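Paenibacillus xanthan lyase (Paenibacillus, PDB 6F2P) cleaves the polysaccharide xanthan by a lyase reaction and belongs to polysaccharide lyase family 8. Local coordinates at residues 23-34 with 336-347; 491-502 with 610-621. All coordinates share one frame; numbering follows the deposited sequence.

Contact 1: residues 23-34 with 336-347; sequences YNLSDPDIAARV and KAVSIDLIIAAN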
loop_
_atom_site.group_PDB
_atom_site.type_symbol
_atom_site.label_atom_id
_atom_site.label_comp_id
_atom_site.label_asym_id
_atom_site.label_seq_id
_atom_site.Cartn_x
_atom_site.Cartn_y
_atom_site.Cartn_z
ATOM N N TYR A 23 -7.759 -8.921 47.085
ATOM C CA TYR A 23 -6.524 -8.461 46.464
ATOM C C TYR A 23 -5.755 -7.517 47.389
ATOM O O TYR A 23 -6.280 -7.054 48.396
ATOM C CB TYR A 23 -6.812 -7.800 45.112
ATOM C CG TYR A 23 -8.094 -6.988 45.051
ATOM C CD1 TYR A 23 -8.179 -5.732 45.651
ATOM C CD2 TYR A 23 -9.208 -7.464 44.371
ATOM C CE1 TYR A 23 -9.334 -4.984 45.582
ATOM C CE2 TYR A 23 -10.372 -6.725 44.297
ATOM C CZ TYR A 23 -10.431 -5.484 44.906
ATOM O OH TYR A 23 -11.599 -4.750 44.841
ATOM N N ASN A 24 -4.508 -7.234 47.042
ATOM C CA ASN A 24 -3.626 -6.446 47.901
ATOM C C ASN A 24 -4.013 -4.959 47.985
ATOM O O ASN A 24 -3.675 -4.166 47.109
ATOM C CB ASN A 24 -2.179 -6.616 47.422
ATOM C CG ASN A 24 -1.177 -5.857 48.273
ATOM O OD1 ASN A 24 -1.508 -5.318 49.332
ATOM N ND2 ASN A 24 0.071 -5.817 47.810
ATOM N N LEU A 25 -4.705 -4.573 49.049
ATOM C CA LEU A 25 -5.104 -3.176 49.192
ATOM C C LEU A 25 -3.936 -2.253 49.539
ATOM O O LEU A 25 -4.103 -1.032 49.572
ATOM C CB LEU A 25 -6.225 -3.024 50.220
ATOM C CG LEU A 25 -7.496 -3.848 49.991
ATOM C CD1 LEU A 25 -8.360 -3.836 51.235
ATOM C CD2 LEU A 25 -8.293 -3.338 48.797
ATOM N N SER A 26 -2.765 -2.828 49.806
ATOM C CA SER A 26 -1.568 -2.026 50.084
ATOM C C SER A 26 -0.888 -1.578 48.794
ATOM O O SER A 26 -0.020 -0.699 48.801
ATOM C CB SER A 26 -0.588 -2.776 50.986
ATOM O OG SER A 26 -1.085 -2.832 52.311
ATOM N N ASP A 27 -1.288 -2.209 47.694
ATOM C CA ASP A 27 -0.944 -1.760 46.353
ATOM C C ASP A 27 -1.648 -0.420 46.139
ATOM O O ASP A 27 -2.874 -0.368 46.010
ATOM C CB ASP A 27 -1.430 -2.808 45.347
ATOM C CG ASP A 27 -1.086 -2.467 43.907
ATOM O OD1 ASP A 27 -1.153 -1.274 43.521
ATOM O OD2 ASP A 27 -0.764 -3.418 43.151
ATOM N N PRO A 28 -0.873 0.673 46.100
ATOM C CA PRO A 28 -1.440 2.030 46.047
ATOM C C PRO A 28 -2.260 2.244 44.785
ATOM O O PRO A 28 -3.208 3.037 44.774
ATOM C CB PRO A 28 -0.202 2.931 46.017
ATOM C CG PRO A 28 0.883 2.058 45.415
ATOM C CD PRO A 28 0.585 0.656 45.887
ATOM N N ASP A 29 -1.889 1.538 43.723
ATOM C CA ASP A 29 -2.630 1.614 42.479
ATOM C C ASP A 29 -4.030 1.038 42.651
ATOM O O ASP A 29 -5.013 1.668 42.252
ATOM C CB ASP A 29 -1.852 0.928 41.363
ATOM C CG ASP A 29 -0.577 1.663 41.029
ATOM O OD1 ASP A 29 -0.631 2.914 40.937
ATOM O OD2 ASP A 29 0.473 0.999 40.885
ATOM N N ILE A 30 -4.123 -0.135 43.277
ATOM C CA ILE A 30 -5.424 -0.703 43.628
ATOM C C ILE A 30 -6.204 0.211 44.570
ATOM O O ILE A 30 -7.401 0.458 44.364
ATOM C CB ILE A 30 -5.298 -2.099 44.256
ATOM C CG1 ILE A 30 -4.723 -3.078 43.227
ATOM C CG2 ILE A 30 -6.648 -2.573 44.769
ATOM C CD1 ILE A 30 -4.468 -4.467 43.759
ATOM N N ALA A 31 -5.519 0.734 45.585
ATOM C CA ALA A 31 -6.158 1.611 46.572
ATOM C C ALA A 31 -6.791 2.843 45.926
ATOM O O ALA A 31 -7.925 3.197 46.229
ATOM C CB ALA A 31 -5.166 2.025 47.642
ATOM N N ALA A 32 -6.051 3.484 45.030
ATOM C CA ALA A 32 -6.541 4.651 44.318
ATOM C C ALA A 32 -7.797 4.322 43.527
ATOM O O ALA A 32 -8.742 5.111 43.491
ATOM C CB ALA A 32 -5.469 5.168 43.393
ATOM N N ARG A 33 -7.811 3.150 42.899
ATOM C CA ARG A 33 -8.958 2.753 42.087
ATOM C C ARG A 33 -10.187 2.486 42.961
ATOM O O ARG A 33 -11.299 2.905 42.635
ATOM C CB ARG A 33 -8.600 1.539 41.223
ATOM C CG ARG A 33 -9.732 0.993 40.377
ATOM C CD ARG A 33 -10.478 2.087 39.625
ATOM N NE ARG A 33 -9.653 2.720 38.609
ATOM C CZ ARG A 33 -10.012 3.804 37.933
ATOM N NH1 ARG A 33 -11.187 4.370 38.172
ATOM N NH2 ARG A 33 -9.194 4.322 37.025
ATOM N N VAL A 34 -9.975 1.798 44.076
ATOM C CA VAL A 34 -11.051 1.497 45.008
ATOM C C VAL A 34 -11.710 2.777 45.503
ATOM O O VAL A 34 -12.938 2.911 45.487
ATOM C CB VAL A 34 -10.529 0.697 46.209
ATOM C CG1 VAL A 34 -11.595 0.596 47.294
ATOM C CG2 VAL A 34 -10.077 -0.678 45.760
ATOM N N LYS A 336 -3.622 4.089 36.189
ATOM C CA LYS A 336 -4.651 5.008 36.670
ATOM C C LYS A 336 -5.920 4.963 35.828
ATOM O O LYS A 336 -6.911 5.614 36.160
ATOM C CB LYS A 336 -4.116 6.438 36.696
ATOM C CG LYS A 336 -3.090 6.700 37.776
ATOM C CD LYS A 336 -2.211 7.870 37.395
ATOM C CE LYS A 336 -1.521 8.455 38.605
ATOM N NZ LYS A 336 -2.502 9.142 39.495
ATOM N N ALA A 337 -5.896 4.200 34.741
ATOM C CA ALA A 337 -7.023 4.206 33.809
ATOM C C ALA A 337 -7.844 2.917 33.802
ATOM O O ALA A 337 -9.033 2.950 33.535
ATOM C CB ALA A 337 -6.548 4.537 32.402
ATOM N N VAL A 338 -7.216 1.789 34.101
ATOM C CA VAL A 338 -7.880 0.497 33.961
ATOM C C VAL A 338 -8.503 -0.021 35.249
ATOM O O VAL A 338 -8.347 0.565 36.325
ATOM C CB VAL A 338 -6.899 -0.571 33.468
ATOM C CG1 VAL A 338 -6.301 -0.150 32.146
ATOM C CG2 VAL A 338 -5.819 -0.794 34.506
ATOM N N SER A 339 -9.197 -1.145 35.124
ATOM C CA SER A 339 -9.887 -1.749 36.252
ATOM C C SER A 339 -8.892 -2.402 37.194
ATOM O O SER A 339 -7.710 -2.568 36.854
ATOM C CB SER A 339 -10.870 -2.801 35.759
ATOM O OG SER A 339 -10.171 -3.910 35.215
ATOM N N ILE A 340 -9.376 -2.784 38.372
ATOM C CA ILE A 340 -8.522 -3.402 39.373
ATOM C C ILE A 340 -7.923 -4.679 38.814
ATOM O O ILE A 340 -6.726 -4.918 38.950
ATOM C CB ILE A 340 -9.289 -3.685 40.675
ATOM C CG1 ILE A 340 -9.646 -2.363 41.356
ATOM C CG2 ILE A 340 -8.455 -4.559 41.612
ATOM C CD1 ILE A 340 -10.612 -2.499 42.510
ATOM N N ASP A 341 -8.762 -5.474 38.160
ATOM C CA ASP A 341 -8.340 -6.718 37.539
ATOM C C ASP A 341 -7.088 -6.529 36.689
ATOM O O ASP A 341 -6.116 -7.282 36.809
ATOM C CB ASP A 341 -9.462 -7.255 36.660
ATOM C CG ASP A 341 -9.377 -8.743 36.472
ATOM O OD1 ASP A 341 -8.871 -9.423 37.392
ATOM O OD2 ASP A 341 -9.811 -9.232 35.408
ATOM N N LEU A 342 -7.117 -5.510 35.839
ATOM C CA LEU A 342 -5.979 -5.218 34.983
ATOM C C LEU A 342 -4.804 -4.637 35.757
ATOM O O LEU A 342 -3.655 -4.879 35.395
ATOM C CB LEU A 342 -6.388 -4.292 33.843
ATOM C CG LEU A 342 -7.238 -5.012 32.805
ATOM C CD1 LEU A 342 -7.970 -4.025 31.925
ATOM C CD2 LEU A 342 -6.342 -5.928 31.985
ATOM N N ILE A 343 -5.085 -3.878 36.817
ATOM C CA ILE A 343 -4.026 -3.353 37.671
ATOM C C ILE A 343 -3.250 -4.521 38.250
ATOM O O ILE A 343 -2.014 -4.533 38.272
ATOM C CB ILE A 343 -4.592 -2.539 38.826
ATOM C CG1 ILE A 343 -5.273 -1.280 38.294
ATOM C CG2 ILE A 343 -3.492 -2.184 39.812
ATOM C CD1 ILE A 343 -5.823 -0.402 39.359
ATOM N N ILE A 344 -3.995 -5.523 38.699
ATOM C CA ILE A 344 -3.403 -6.722 39.258
ATOM C C ILE A 344 -2.549 -7.420 38.213
ATOM O O ILE A 344 -1.375 -7.713 38.461
ATOM C CB ILE A 344 -4.484 -7.663 39.776
ATOM C CG1 ILE A 344 -5.244 -6.992 40.924
ATOM C CG2 ILE A 344 -3.867 -8.968 40.232
ATOM C CD1 ILE A 344 -6.506 -7.716 41.314
ATOM N N ALA A 345 -3.132 -7.663 37.042
ATOM C CA ALA A 345 -2.412 -8.298 35.937
ATOM C C ALA A 345 -1.179 -7.498 35.544
ATOM O O ALA A 345 -0.103 -8.057 35.377
ATOM C CB ALA A 345 -3.319 -8.484 34.739
ATOM N N ALA A 346 -1.337 -6.186 35.410
ATOM C CA ALA A 346 -0.239 -5.319 34.996
ATOM C C ALA A 346 0.886 -5.322 36.011
ATOM O O ALA A 346 2.047 -5.430 35.646
ATOM C CB ALA A 346 -0.737 -3.896 34.776
ATOM N N ASN A 347 0.539 -5.191 37.286
ATOM C CA ASN A 347 1.555 -5.137 38.333
ATOM C C ASN A 347 2.271 -6.472 38.516
ATOM O O ASN A 347 3.488 -6.512 38.709
ATOM C CB ASN A 347 0.956 -4.643 39.656
ATOM C CG ASN A 347 0.969 -3.123 39.774
ATOM O OD1 ASN A 347 1.832 -2.449 39.203
ATOM N ND2 ASN A 347 0.018 -2.579 40.522
#

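Contact 2: residues 491-502 with 610-621; sequences DEIVALGSGIAS and PTNGSYSYVLLP. With CA (calcium ion), chain B.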
loop_
_atom_site.group_PDB
_atom_site.type_symbol
_atom_site.label_atom_id
_atom_site.label_comp_id
_atom_site.label_asym_id
_atom_site.label_seq_id
_atom_site.Cartn_x
_atom_site.Cartn_y
_atom_site.Cartn_z
ATOM N N ASP A 491 19.576 6.288 10.547
ATOM C CA ASP A 491 19.495 7.358 11.536
ATOM C C ASP A 491 19.137 8.688 10.892
ATOM O O ASP A 491 19.327 9.736 11.490
ATOM C CB ASP A 491 20.807 7.487 12.323
ATOM C CG ASP A 491 22.016 7.753 11.428
ATOM O OD1 ASP A 491 21.867 7.790 10.188
ATOM O OD2 ASP A 491 23.133 7.883 11.972
ATOM N N GLU A 492 18.630 8.643 9.667
ATOM C CA GLU A 492 18.168 9.856 9.008
ATOM C C GLU A 492 16.926 9.579 8.190
ATOM O O GLU A 492 16.691 8.445 7.768
ATOM C CB GLU A 492 19.250 10.448 8.097
ATOM C CG GLU A 492 19.652 9.566 6.929
ATOM C CD GLU A 492 20.833 8.665 7.259
ATOM O OE1 GLU A 492 20.592 7.526 7.703
ATOM O OE2 GLU A 492 22.002 9.092 7.078
ATOM N N ILE A 493 16.132 10.625 7.984
ATOM C CA ILE A 493 15.042 10.591 7.022
ATOM C C ILE A 493 15.244 11.699 6.001
ATOM O O ILE A 493 15.384 12.865 6.363
ATOM C CB ILE A 493 13.675 10.798 7.685
ATOM C CG1 ILE A 493 13.392 9.673 8.678
ATOM C CG2 ILE A 493 12.588 10.859 6.629
ATOM C CD1 ILE A 493 13.332 10.138 10.102
ATOM N N VAL A 494 15.282 11.343 4.726
ATOM C CA VAL A 494 15.387 12.365 3.700
ATOM C C VAL A 494 14.006 12.609 3.115
ATOM O O VAL A 494 13.299 11.660 2.758
ATOM C CB VAL A 494 16.368 11.969 2.581
ATOM C CG1 VAL A 494 16.452 13.072 1.532
ATOM C CG2 VAL A 494 17.749 11.664 3.161
ATOM N N ALA A 495 13.622 13.879 3.031
ATOM C CA ALA A 495 12.343 14.265 2.448
ATOM C C ALA A 495 12.581 15.105 1.197
ATOM O O ALA A 495 13.306 16.104 1.243
ATOM C CB ALA A 495 11.503 15.039 3.464
ATOM N N LEU A 496 11.980 14.690 0.085
ATOM C CA LEU A 496 12.134 15.397 -1.175
ATOM C C LEU A 496 10.790 15.777 -1.758
ATOM O O LEU A 496 9.818 15.025 -1.658
ATOM C CB LEU A 496 12.859 14.529 -2.198
ATOM C CG LEU A 496 14.273 14.038 -1.901
ATOM C CD1 LEU A 496 14.831 13.377 -3.149
ATOM C CD2 LEU A 496 15.167 15.179 -1.437
ATOM N N GLY A 497 10.742 16.941 -2.387
ATOM C CA GLY A 497 9.550 17.355 -3.089
ATOM C C GLY A 497 9.922 18.019 -4.397
ATOM O O GLY A 497 10.945 18.693 -4.490
ATOM N N SER A 498 9.090 17.817 -5.408
ATOM C CA SER A 498 9.260 18.473 -6.688
ATOM C C SER A 498 7.937 18.368 -7.412
ATOM O O SER A 498 7.010 17.717 -6.924
ATOM C CB SER A 498 10.319 17.756 -7.513
ATOM O OG SER A 498 9.810 16.507 -7.941
ATOM N N GLY A 499 7.853 18.992 -8.580
ATOM C CA GLY A 499 6.611 19.039 -9.331
ATOM C C GLY A 499 5.526 19.808 -8.600
ATOM O O GLY A 499 4.348 19.637 -8.887
ATOM N N ILE A 500 5.923 20.652 -7.651
ATOM C CA ILE A 500 4.970 21.409 -6.856
ATOM C C ILE A 500 4.349 22.511 -7.696
ATOM O O ILE A 500 5.017 23.479 -8.040
ATOM C CB ILE A 500 5.624 22.036 -5.615
ATOM C CG1 ILE A 500 6.344 20.968 -4.792
ATOM C CG2 ILE A 500 4.568 22.726 -4.764
ATOM C CD1 ILE A 500 7.130 21.518 -3.628
ATOM N N ALA A 501 3.069 22.348 -8.020
ATOM C CA ALA A 501 2.375 23.250 -8.929
ATOM C C ALA A 501 0.957 23.612 -8.452
ATOM O O ALA A 501 0.208 22.767 -7.949
ATOM C CB ALA A 501 2.330 22.646 -10.325
ATOM N N SER A 502 0.594 24.877 -8.623
ATOM C CA SER A 502 -0.714 25.348 -8.206
ATOM C C SER A 502 -1.148 26.549 -9.034
ATOM O O SER A 502 -0.317 27.333 -9.489
ATOM C CB SER A 502 -0.694 25.714 -6.719
ATOM O OG SER A 502 -1.838 26.469 -6.375
ATOM N N PRO A 610 3.048 28.349 -7.818
ATOM C CA PRO A 610 4.309 27.754 -8.268
ATOM C C PRO A 610 4.052 26.874 -9.488
ATOM O O PRO A 610 2.957 26.327 -9.626
ATOM C CB PRO A 610 4.747 26.915 -7.065
ATOM C CG PRO A 610 3.461 26.560 -6.364
ATOM C CD PRO A 610 2.557 27.741 -6.566
ATOM N N THR A 611 5.035 26.758 -10.371
ATOM C CA THR A 611 4.841 26.021 -11.610
ATOM C C THR A 611 5.546 24.682 -11.542
ATOM O O THR A 611 5.140 23.721 -12.203
ATOM C CB THR A 611 5.387 26.810 -12.792
ATOM O OG1 THR A 611 6.602 27.465 -12.397
ATOM C CG2 THR A 611 4.384 27.860 -13.220
ATOM N N ASN A 612 6.596 24.636 -10.727
ATOM C CA ASN A 612 7.440 23.453 -10.579
ATOM C C ASN A 612 8.366 23.643 -9.375
ATOM O O ASN A 612 9.590 23.555 -9.496
ATOM C CB ASN A 612 8.224 23.196 -11.877
ATOM C CG ASN A 612 9.154 21.981 -11.800
ATOM O OD1 ASN A 612 10.191 21.943 -12.473
ATOM N ND2 ASN A 612 8.797 20.997 -10.981
ATOM N N GLY A 613 7.761 23.923 -8.219
ATOM C CA GLY A 613 8.500 24.122 -6.981
ATOM C C GLY A 613 9.068 22.824 -6.431
ATOM O O GLY A 613 8.741 21.729 -6.906
ATOM N N SER A 614 9.928 22.935 -5.428
ATOM C CA SER A 614 10.597 21.761 -4.891
ATOM C C SER A 614 11.123 22.035 -3.496
ATOM O O SER A 614 11.203 23.186 -3.067
ATOM C CB SER A 614 11.758 21.338 -5.806
ATOM O OG SER A 614 12.900 22.175 -5.667
ATOM N N TYR A 615 11.481 20.974 -2.788
ATOM C CA TYR A 615 12.151 21.113 -1.507
ATOM C C TYR A 615 12.999 19.880 -1.279
ATOM O O TYR A 615 12.801 18.845 -1.923
ATOM C CB TYR A 615 11.147 21.290 -0.355
ATOM C CG TYR A 615 10.211 20.110 -0.140
ATOM C CD1 TYR A 615 10.640 18.965 0.525
ATOM C CD2 TYR A 615 8.891 20.152 -0.590
ATOM C CE1 TYR A 615 9.799 17.890 0.710
ATOM C CE2 TYR A 615 8.034 19.078 -0.400
ATOM C CZ TYR A 615 8.497 17.948 0.248
ATOM O OH TYR A 615 7.660 16.869 0.440
ATOM N N SER A 616 13.938 20.002 -0.352
ATOM C CA SER A 616 14.662 18.857 0.160
ATOM C C SER A 616 15.142 19.200 1.557
ATOM O O SER A 616 15.559 20.328 1.814
ATOM C CB SER A 616 15.845 18.504 -0.740
ATOM O OG SER A 616 16.823 19.524 -0.718
ATOM N N TYR A 617 15.043 18.234 2.464
ATOM C CA TYR A 617 15.600 18.367 3.806
ATOM C C TYR A 617 15.802 16.981 4.395
ATOM O O TYR A 617 15.252 15.998 3.884
ATOM C CB TYR A 617 14.708 19.230 4.714
ATOM C CG TYR A 617 13.308 18.697 4.956
ATOM C CD1 TYR A 617 12.295 18.907 4.030
ATOM C CD2 TYR A 617 12.990 18.017 6.129
ATOM C CE1 TYR A 617 11.008 18.432 4.249
ATOM C CE2 TYR A 617 11.703 17.542 6.362
ATOM C CZ TYR A 617 10.720 17.751 5.414
ATOM O OH TYR A 617 9.442 17.282 5.621
ATOM N N VAL A 618 16.591 16.909 5.462
ATOM C CA VAL A 618 16.945 15.637 6.071
ATOM C C VAL A 618 16.697 15.719 7.558
ATOM O O VAL A 618 17.255 16.585 8.228
ATOM C CB VAL A 618 18.443 15.321 5.885
ATOM C CG1 VAL A 618 18.819 14.083 6.668
ATOM C CG2 VAL A 618 18.792 15.167 4.412
ATOM N N LEU A 619 15.866 14.823 8.082
ATOM C CA LEU A 619 15.636 14.778 9.518
ATOM C C LEU A 619 16.762 14.001 10.177
ATOM O O LEU A 619 17.084 12.881 9.768
ATOM C CB LEU A 619 14.290 14.135 9.843
ATOM C CG LEU A 619 13.058 14.911 9.387
ATOM C CD1 LEU A 619 11.771 14.191 9.810
ATOM C CD2 LEU A 619 13.090 16.334 9.929
ATOM N N LEU A 620 17.360 14.602 11.199
ATOM C CA LEU A 620 18.444 13.972 11.934
ATOM C C LEU A 620 18.091 13.907 13.411
ATOM O O LEU A 620 18.549 14.738 14.192
ATOM C CB LEU A 620 19.739 14.765 11.734
ATOM C CG LEU A 620 20.244 14.844 10.288
ATOM C CD1 LEU A 620 21.394 15.830 10.159
ATOM C CD2 LEU A 620 20.677 13.470 9.774
ATOM N N PRO A 621 17.260 12.923 13.798
ATOM C CA PRO A 621 16.814 12.846 15.194
ATOM C C PRO A 621 17.952 12.513 16.156
ATOM O O PRO A 621 18.931 11.879 15.749
ATOM C CB PRO A 621 15.792 11.693 15.180
ATOM C CG PRO A 621 15.391 11.530 13.759
ATOM C CD PRO A 621 16.611 11.905 12.955
HETATM CA CA CA B . 23.029 7.107 8.199
HETATM O O HOH W 1 20.224 10.780 13.823
HETATM O O HOH W 2 8.713 14.750 1.446
#

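Contact 1: residues 23-34 with 336-347
An antiparallel helix pair of the alpha-helical part of this family 8 lyase is joined here, the start of helix 28-46 packing on the start of helix 340-351: Ile340 and Ile343 point across, and Ile344 joins through the outer part of its chain. The short axes approach to 9.7 Å at an angle of 171°. At the centre, Ile340 CG2 lies over the middle of the Tyr23 ring, 3.8 Å from the centroid, a CH-pi contact almost on the ring normal, while its CD1 lies against the phenol end, near Tyr23 OH, and also meets Val34 CG2 at 3.8 Å. The first torsion of Tyr23 (chi1 37°) places CG between the backbone N and the carbonyl carbon, turning the ring toward Ile340; Ile344 CD1 packs against Tyr23 CB, 3.8 Å away. Tyr87 meets the same ring edge-to-face. An alanine in place of Tyr23 is likely to leave Ile340 CG2 and CD1 without their aromatic cover and open a gap beside them, with Tyr87 losing its ring partner. Ile30 CG1 touches Ile343 CG2 at 3.7 Å, and its CD1 lies against Ile344 CG1. Arg33 runs over Ile340, CG to CG1 3.5 Å; bends at chi2 and chi3 carry the guanidinium to the loop before helix 340-351, where NH2 stands 2.8 Å from Lys336 O, at the guanidinium edge. At the other end Asn347 ND2 gives a weak bond to Asp27 OD2, 2.9 Å but bent to 123°. Asp27 OD1 caps helix 28-46 by accepting from Ile30 N and, weakly, from Asp29 N. The isoleucine-rich seam is thus flanked by polar groups: the helix N-H groups and the amide would probably favour a charged Asp27, which nearby Asp29, salt-bridged to Lys332, may oppose.

Contact 2: residues 491-502 with 610-621
Ala495 CB lies over one face of the Tyr617 ring, off-centre toward the rim and 3.4 Å from CZ, in a CH-pi contact. Two residues along, Gly497 CA takes the corresponding place over the face of the Tyr615 ring, 3.6 Å from the ring centroid. Both tyrosines have CG between the backbone N and carbonyl carbon (chi1 63° at Tyr615), which folds each ring across the neighbouring strand; a CB on Gly497 would run into Tyr615 CE2. Ile500 CD1 packs against Tyr615 CD2 at 3.8 Å, and the phenol OH is hydrogen-bonded to Lys484 and a water. The strands 493-501 and 613-621 are central neighbours in the large antiparallel sheet of the super-sandwich domain, paired through Ile493–Leu619, Ala495–Tyr617 and Gly497–Tyr615. Ala495 N to Tyr617 O is the straightest bond, 2.8 Å and 174°. Beyond Gly497 the register slips by one: Gly499 and Ile500 both face Gly613, a G1 bulge in which Gly499 has positive phi. Pairing resumes as Ile500 O accepts from Gly613 N. On the other side of the sheet Leu496 CD2 rests on Ser616 CB at 3.5 Å, and Val494 CG2 meets Val618 CG2. Leu620 CD2 touches Glu492 CB, whose carboxylate grips a calcium ion through OE1 and OE2, each 2.5 Å away, OE2 also being hydrogen-bonded with Tyr631 OH, while Asp491 binds the ion through OD1; Asp490, Gln636 and Glu651 complete the site.

How the contacts relate
After helix 4-18 the chain runs into 23-34 and passes through about 300 residues, over half of them helical, before 336-347 packs back on it; contact 1 so closes a long loop of helices. Only afterwards does the chain enter the beta-rich part, where contact 2 joins strand 493-501 to strand 613-621, the intervening 107 residues holding strands but no helix. The two loops follow in series, neither nesting nor crossing. The centres of contact 1 and contact 2 are about 49 Å apart. Contact 1 ties an early helix, 28-46, to 340-351, the last helix before the strand-rich part, whereas contact 2 joins two halves of the nine-stranded sheet.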